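Local coordinates for protein acyl-ACP thioesterase (Bacteroides thetaiotaomicron, PDB 2ESS) that probably hydrolyses the thioester of fatty acyl groups carried on acyl carrier protein, releasing free fatty acids, at residues 197-211 and 234-248. Numbering follows the deposited sequence.
Sequences KRIRRFEMAYVAESY and KNGSEVVCRSKVIFE
Strands 199-206 and 238-247 run antiparallel, their axes 4.6 Å apart at closest, and a classic beta bulge puts Arg-200 and Arg-201 both opposite Ile-246, whose O takes both their N-H groups. On one face, CG1 of Ile-199 lies over the Phe-247 ring in a CH-pi contact, 4.0 Å from its centroid, while the edge of Phe-202 meets Val-245 CG2. Ser-243 OG, swung opposite its backbone N (chi1 177°), donates to Glu-203 O at 2.9 Å, a carbonyl that also accepts Lys-244 N. SE of Met-204, a selenomethionine, rests on Ser-243 CB, and its CE touches Cys-241 SG at 3.6 Å. On the other face Glu-203 and Lys-244 run alongside each other; Arg-201 holds Glu-203 OE2 through NE (2.8 Å) and NH2, and a water links OE2 to Lys-244 NZ. Replacing Glu-203 by an alanine is likely to leave Arg-201 NE without its acceptor and Lys-244 NZ without its water link. Beyond the end of strand 199-206, Glu-209 O accepts Lys-234 NZ at 2.6 Å. Ile-199, Phe-202 and Met-204 pack against helix 178-186, as in the hotdog fold, where an antiparallel sheet wraps around a central helix; here it is the C-terminal of two hotdog domains.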
loop_
_atom_site.group_PDB
_atom_site.type_symbol
_atom_site.label_atom_id
_atom_site.label_comp_id
_atom_site.label_asym_id
_atom_site.label_seq_id
_atom_site.Cartn_x
_atom_site.Cartn_y
_atom_site.Cartn_z
ATOM N N LYS A 197 -3.638 5.359 22.567
ATOM C CA LYS A 197 -3.469 6.707 22.071
ATOM C C LYS A 197 -3.480 6.693 20.568
ATOM O O LYS A 197 -3.413 5.646 19.937
ATOM C CB LYS A 197 -2.150 7.294 22.554
ATOM C CG LYS A 197 -2.024 7.421 24.083
ATOM C CD LYS A 197 -0.615 7.852 24.497
ATOM C CE LYS A 197 -0.443 7.715 25.990
ATOM N NZ LYS A 197 0.946 7.958 26.473
ATOM N N ARG A 198 -3.549 7.874 19.997
ATOM C CA ARG A 198 -3.422 8.019 18.555
ATOM C C ARG A 198 -2.353 9.045 18.271
ATOM O O ARG A 198 -2.088 9.898 19.108
ATOM C CB ARG A 198 -4.737 8.474 17.943
ATOM C CG ARG A 198 -5.301 9.702 18.550
ATOM C CD ARG A 198 -6.644 10.023 17.948
ATOM N NE ARG A 198 -6.460 10.446 16.575
ATOM C CZ ARG A 198 -6.029 11.653 16.213
ATOM N NH1 ARG A 198 -5.757 12.593 17.119
ATOM N NH2 ARG A 198 -5.883 11.912 14.922
ATOM N N ILE A 199 -1.804 8.982 17.056
ATOM C CA ILE A 199 -0.815 9.930 16.615
ATOM C C ILE A 199 -1.546 11.203 16.219
ATOM O O ILE A 199 -2.350 11.186 15.298
ATOM C CB ILE A 199 -0.020 9.419 15.405
ATOM C CG1 ILE A 199 0.732 8.140 15.793
ATOM C CG2 ILE A 199 1.001 10.511 14.946
ATOM C CD1 ILE A 199 1.427 7.438 14.628
ATOM N N ARG A 200 -1.241 12.305 16.887
ATOM C CA ARG A 200 -1.811 13.599 16.525
ATOM C C ARG A 200 -0.926 14.429 15.620
ATOM O O ARG A 200 -1.432 15.218 14.823
ATOM C CB ARG A 200 -2.249 14.378 17.751
ATOM C CG ARG A 200 -1.251 15.245 18.448
ATOM C CD ARG A 200 -1.992 16.419 19.128
ATOM N NE ARG A 200 -2.560 17.337 18.123
ATOM C CZ ARG A 200 -3.825 17.359 17.682
ATOM N NH1 ARG A 200 -4.763 16.526 18.147
ATOM N NH2 ARG A 200 -4.167 18.251 16.755
ATOM N N ARG A 201 0.386 14.252 15.732
ATOM C CA ARG A 201 1.304 14.920 14.808
ATOM C C ARG A 201 2.425 14.000 14.419
ATOM O O ARG A 201 2.963 13.284 15.254
ATOM C CB ARG A 201 1.860 16.203 15.406
ATOM C CG ARG A 201 2.721 16.977 14.370
ATOM C CD ARG A 201 2.858 18.351 14.708
ATOM N NE ARG A 201 3.872 18.977 13.862
ATOM C CZ ARG A 201 3.670 19.966 13.000
ATOM N NH1 ARG A 201 2.438 20.462 12.781
ATOM N NH2 ARG A 201 4.729 20.457 12.345
ATOM N N PHE A 202 2.771 14.028 13.133
ATOM C CA PHE A 202 3.777 13.175 12.566
ATOM C C PHE A 202 4.597 13.975 11.552
ATOM O O PHE A 202 4.045 14.611 10.641
ATOM C CB PHE A 202 3.125 11.948 11.926
ATOM C CG PHE A 202 4.112 11.018 11.286
ATOM C CD1 PHE A 202 4.868 10.157 12.056
ATOM C CD2 PHE A 202 4.298 11.038 9.911
ATOM C CE1 PHE A 202 5.802 9.333 11.471
ATOM C CE2 PHE A 202 5.201 10.234 9.339
ATOM C CZ PHE A 202 5.957 9.365 10.121
ATOM N N GLU A 203 5.912 13.965 11.723
ATOM C CA GLU A 203 6.795 14.666 10.805
ATOM C C GLU A 203 7.896 13.769 10.260
ATOM O O GLU A 203 8.365 12.896 10.938
ATOM C CB GLU A 203 7.445 15.848 11.498
ATOM C CG GLU A 203 6.520 16.775 12.223
ATOM C CD GLU A 203 7.249 17.871 13.000
ATOM O OE1 GLU A 203 8.470 18.059 12.811
ATOM O OE2 GLU A 203 6.586 18.521 13.837
HETATM N N MSE A 204 8.245 13.977 9.010
HETATM C CA MSE A 204 9.328 13.281 8.322
HETATM C C MSE A 204 10.260 14.346 7.775
HETATM O O MSE A 204 9.798 15.404 7.262
HETATM C CB MSE A 204 8.799 12.514 7.132
HETATM C CG MSE A 204 7.941 11.333 7.508
HETATM SE SE MSE A 204 9.088 9.977 8.468
HETATM C CE MSE A 204 10.690 9.721 7.294
ATOM N N ALA A 205 11.557 14.069 7.896
ATOM C CA ALA A 205 12.606 14.826 7.196
ATOM C C ALA A 205 13.423 13.844 6.373
ATOM O O ALA A 205 13.966 12.885 6.903
ATOM C CB ALA A 205 13.510 15.555 8.191
ATOM N N TYR A 206 13.552 14.107 5.085
ATOM C CA TYR A 206 14.175 13.134 4.169
ATOM C C TYR A 206 15.535 13.688 3.881
ATOM O O TYR A 206 15.678 14.741 3.256
ATOM C CB TYR A 206 13.344 12.957 2.891
ATOM C CG TYR A 206 12.031 12.283 3.170
ATOM C CD1 TYR A 206 11.977 10.891 3.366
ATOM C CD2 TYR A 206 10.864 13.008 3.296
ATOM C CE1 TYR A 206 10.786 10.247 3.680
ATOM C CE2 TYR A 206 9.662 12.356 3.593
ATOM C CZ TYR A 206 9.631 10.992 3.764
ATOM O OH TYR A 206 8.439 10.374 4.067
ATOM N N VAL A 207 16.543 13.000 4.385
ATOM C CA VAL A 207 17.902 13.519 4.375
ATOM C C VAL A 207 18.764 12.958 3.233
ATOM O O VAL A 207 19.537 13.679 2.628
ATOM C CB VAL A 207 18.560 13.281 5.745
ATOM C CG1 VAL A 207 19.978 13.886 5.789
ATOM C CG2 VAL A 207 17.644 13.844 6.846
ATOM N N ALA A 208 18.651 11.668 2.975
ATOM C CA ALA A 208 19.512 10.978 2.037
ATOM C C ALA A 208 18.826 9.684 1.649
ATOM O O ALA A 208 17.808 9.305 2.256
ATOM C CB ALA A 208 20.845 10.703 2.633
ATOM N N GLU A 209 19.384 9.007 0.654
ATOM C CA GLU A 209 18.760 7.843 0.047
ATOM C C GLU A 209 19.352 6.570 0.587
ATOM O O GLU A 209 20.514 6.535 0.954
ATOM C CB GLU A 209 18.919 7.860 -1.484
ATOM C CG GLU A 209 18.340 9.061 -2.160
ATOM C CD GLU A 209 16.792 9.150 -2.126
ATOM O OE1 GLU A 209 16.125 8.346 -1.431
ATOM O OE2 GLU A 209 16.231 10.047 -2.809
ATOM N N SER A 210 18.516 5.532 0.628
ATOM C CA SER A 210 18.912 4.160 0.946
ATOM C C SER A 210 18.570 3.279 -0.243
ATOM O O SER A 210 17.610 3.550 -0.967
ATOM C CB SER A 210 18.131 3.629 2.151
ATOM O OG SER A 210 18.452 4.389 3.286
ATOM N N TYR A 211 19.338 2.211 -0.392
ATOM C CA TYR A 211 19.232 1.300 -1.519
ATOM C C TYR A 211 18.949 -0.126 -1.029
ATOM O O TYR A 211 19.074 -0.448 0.175
ATOM C CB TYR A 211 20.539 1.317 -2.289
ATOM C CG TYR A 211 20.933 2.721 -2.667
ATOM C CD1 TYR A 211 20.316 3.370 -3.711
ATOM C CD2 TYR A 211 21.888 3.415 -1.936
ATOM C CE1 TYR A 211 20.662 4.691 -4.048
ATOM C CE2 TYR A 211 22.240 4.730 -2.259
ATOM C CZ TYR A 211 21.622 5.356 -3.311
ATOM O OH TYR A 211 21.973 6.639 -3.629
ATOM N N LYS A 234 21.784 4.637 7.625
ATOM C CA LYS A 234 22.181 3.500 6.809
ATOM C C LYS A 234 23.640 3.128 7.043
ATOM O O LYS A 234 24.509 3.985 7.280
ATOM C CB LYS A 234 21.899 3.734 5.315
ATOM C CG LYS A 234 22.870 4.639 4.574
ATOM C CD LYS A 234 22.425 4.838 3.116
ATOM C CE LYS A 234 23.314 5.869 2.415
ATOM N NZ LYS A 234 23.025 5.986 0.978
ATOM N N ASN A 235 23.871 1.826 6.985
ATOM C CA ASN A 235 25.164 1.224 7.149
ATOM C C ASN A 235 25.960 1.870 8.287
ATOM O O ASN A 235 27.133 2.187 8.166
ATOM C CB ASN A 235 25.868 1.200 5.782
ATOM C CG ASN A 235 25.036 0.409 4.710
ATOM O OD1 ASN A 235 24.412 -0.634 5.013
ATOM N ND2 ASN A 235 25.022 0.913 3.479
ATOM N N GLY A 236 25.283 2.054 9.414
ATOM C CA GLY A 236 25.930 2.516 10.629
ATOM C C GLY A 236 25.857 4.009 10.880
ATOM O O GLY A 236 25.383 4.432 11.929
ATOM N N SER A 237 26.267 4.811 9.905
ATOM C CA SER A 237 26.697 6.171 10.184
ATOM C C SER A 237 25.924 7.301 9.505
ATOM O O SER A 237 25.885 8.415 10.022
ATOM C CB SER A 237 28.167 6.286 9.755
ATOM O OG SER A 237 28.270 6.174 8.332
ATOM N N GLU A 238 25.341 7.039 8.343
ATOM C CA GLU A 238 24.796 8.104 7.538
ATOM C C GLU A 238 23.325 8.261 7.770
ATOM O O GLU A 238 22.575 7.329 7.508
ATOM C CB GLU A 238 24.990 7.790 6.083
ATOM C CG GLU A 238 26.298 7.179 5.769
ATOM C CD GLU A 238 26.301 6.660 4.379
ATOM O OE1 GLU A 238 25.790 7.394 3.488
ATOM O OE2 GLU A 238 26.800 5.530 4.195
ATOM N N VAL A 239 22.893 9.446 8.198
ATOM C CA VAL A 239 21.472 9.678 8.416
ATOM C C VAL A 239 20.717 9.724 7.099
ATOM O O VAL A 239 21.084 10.477 6.191
ATOM C CB VAL A 239 21.207 10.947 9.222
ATOM C CG1 VAL A 239 19.720 11.229 9.304
ATOM C CG2 VAL A 239 21.805 10.809 10.632
ATOM N N VAL A 240 19.662 8.916 6.991
ATOM C CA VAL A 240 18.792 8.974 5.812
ATOM C C VAL A 240 17.462 9.692 6.055
ATOM O O VAL A 240 16.925 10.317 5.136
ATOM C CB VAL A 240 18.561 7.577 5.159
ATOM C CG1 VAL A 240 19.929 7.047 4.659
ATOM C CG2 VAL A 240 17.871 6.592 6.130
ATOM N N CYS A 241 16.912 9.589 7.257
ATOM C CA CYS A 241 15.753 10.416 7.589
ATOM C C CYS A 241 15.626 10.595 9.075
ATOM O O CYS A 241 16.256 9.883 9.842
ATOM C CB CYS A 241 14.480 9.869 6.978
ATOM S SG CYS A 241 14.008 8.272 7.492
ATOM N N ARG A 242 14.809 11.574 9.460
ATOM C CA ARG A 242 14.437 11.837 10.834
ATOM C C ARG A 242 12.930 12.011 10.855
ATOM O O ARG A 242 12.304 12.343 9.810
ATOM C CB ARG A 242 15.152 13.085 11.395
ATOM C CG ARG A 242 16.635 12.863 11.599
ATOM C CD ARG A 242 17.377 14.046 12.232
ATOM N NE ARG A 242 17.700 14.942 11.166
ATOM C CZ ARG A 242 18.889 15.075 10.600
ATOM N NH1 ARG A 242 19.965 14.414 11.019
ATOM N NH2 ARG A 242 18.980 15.918 9.597
ATOM N N SER A 243 12.366 11.784 12.043
ATOM C CA SER A 243 10.942 11.806 12.251
ATOM C C SER A 243 10.613 12.276 13.648
ATOM O O SER A 243 11.398 12.119 14.590
ATOM C CB SER A 243 10.354 10.410 11.983
ATOM O OG SER A 243 8.960 10.360 12.230
ATOM N N LYS A 244 9.451 12.904 13.753
ATOM C CA LYS A 244 8.875 13.264 15.020
ATOM C C LYS A 244 7.445 12.709 15.063
ATOM O O LYS A 244 6.676 12.832 14.105
ATOM C CB LYS A 244 8.917 14.763 15.188
ATOM C CG LYS A 244 8.493 15.264 16.536
ATOM C CD LYS A 244 8.455 16.790 16.570
ATOM C CE LYS A 244 9.825 17.388 16.361
ATOM N NZ LYS A 244 9.878 18.807 16.777
ATOM N N VAL A 245 7.126 12.055 16.169
ATOM C CA VAL A 245 5.833 11.387 16.368
ATOM C C VAL A 245 5.303 11.889 17.689
ATOM O O VAL A 245 5.967 11.758 18.738
ATOM C CB VAL A 245 5.963 9.861 16.396
ATOM C CG1 VAL A 245 4.599 9.227 16.241
ATOM C CG2 VAL A 245 6.866 9.331 15.301
ATOM N N ILE A 246 4.144 12.532 17.640
ATOM C CA ILE A 246 3.464 12.973 18.860
ATOM C C ILE A 246 2.138 12.206 19.003
ATOM O O ILE A 246 1.268 12.268 18.134
ATOM C CB ILE A 246 3.263 14.512 18.879
ATOM C CG1 ILE A 246 4.653 15.213 18.804
ATOM C CG2 ILE A 246 2.524 14.944 20.143
ATOM C CD1 ILE A 246 4.601 16.690 18.682
ATOM N N PHE A 247 2.020 11.468 20.087
ATOM C CA PHE A 247 0.801 10.746 20.418
ATOM C C PHE A 247 -0.052 11.573 21.358
ATOM O O PHE A 247 0.462 12.447 22.051
ATOM C CB PHE A 247 1.111 9.437 21.129
ATOM C CG PHE A 247 1.665 8.378 20.239
ATOM C CD1 PHE A 247 3.012 8.324 19.953
ATOM C CD2 PHE A 247 0.827 7.399 19.705
ATOM C CE1 PHE A 247 3.517 7.319 19.143
ATOM C CE2 PHE A 247 1.334 6.388 18.904
ATOM C CZ PHE A 247 2.674 6.355 18.607
ATOM N N GLU A 248 -1.356 11.296 21.366
ATOM C CA GLU A 248 -2.219 11.703 22.485
ATOM C C GLU A 248 -3.361 10.708 22.792
ATOM O O GLU A 248 -3.944 10.078 21.880
ATOM C CB GLU A 248 -2.768 13.099 22.223
ATOM C CG GLU A 248 -3.915 13.170 21.246
ATOM C CD GLU A 248 -4.727 14.435 21.428
ATOM O OE1 GLU A 248 -4.162 15.454 21.902
ATOM O OE2 GLU A 248 -5.932 14.394 21.099
ATOM O OXT GLU A 248 -3.756 10.516 23.963
HETATM O O HOH W 1 6.881 19.500 16.487
#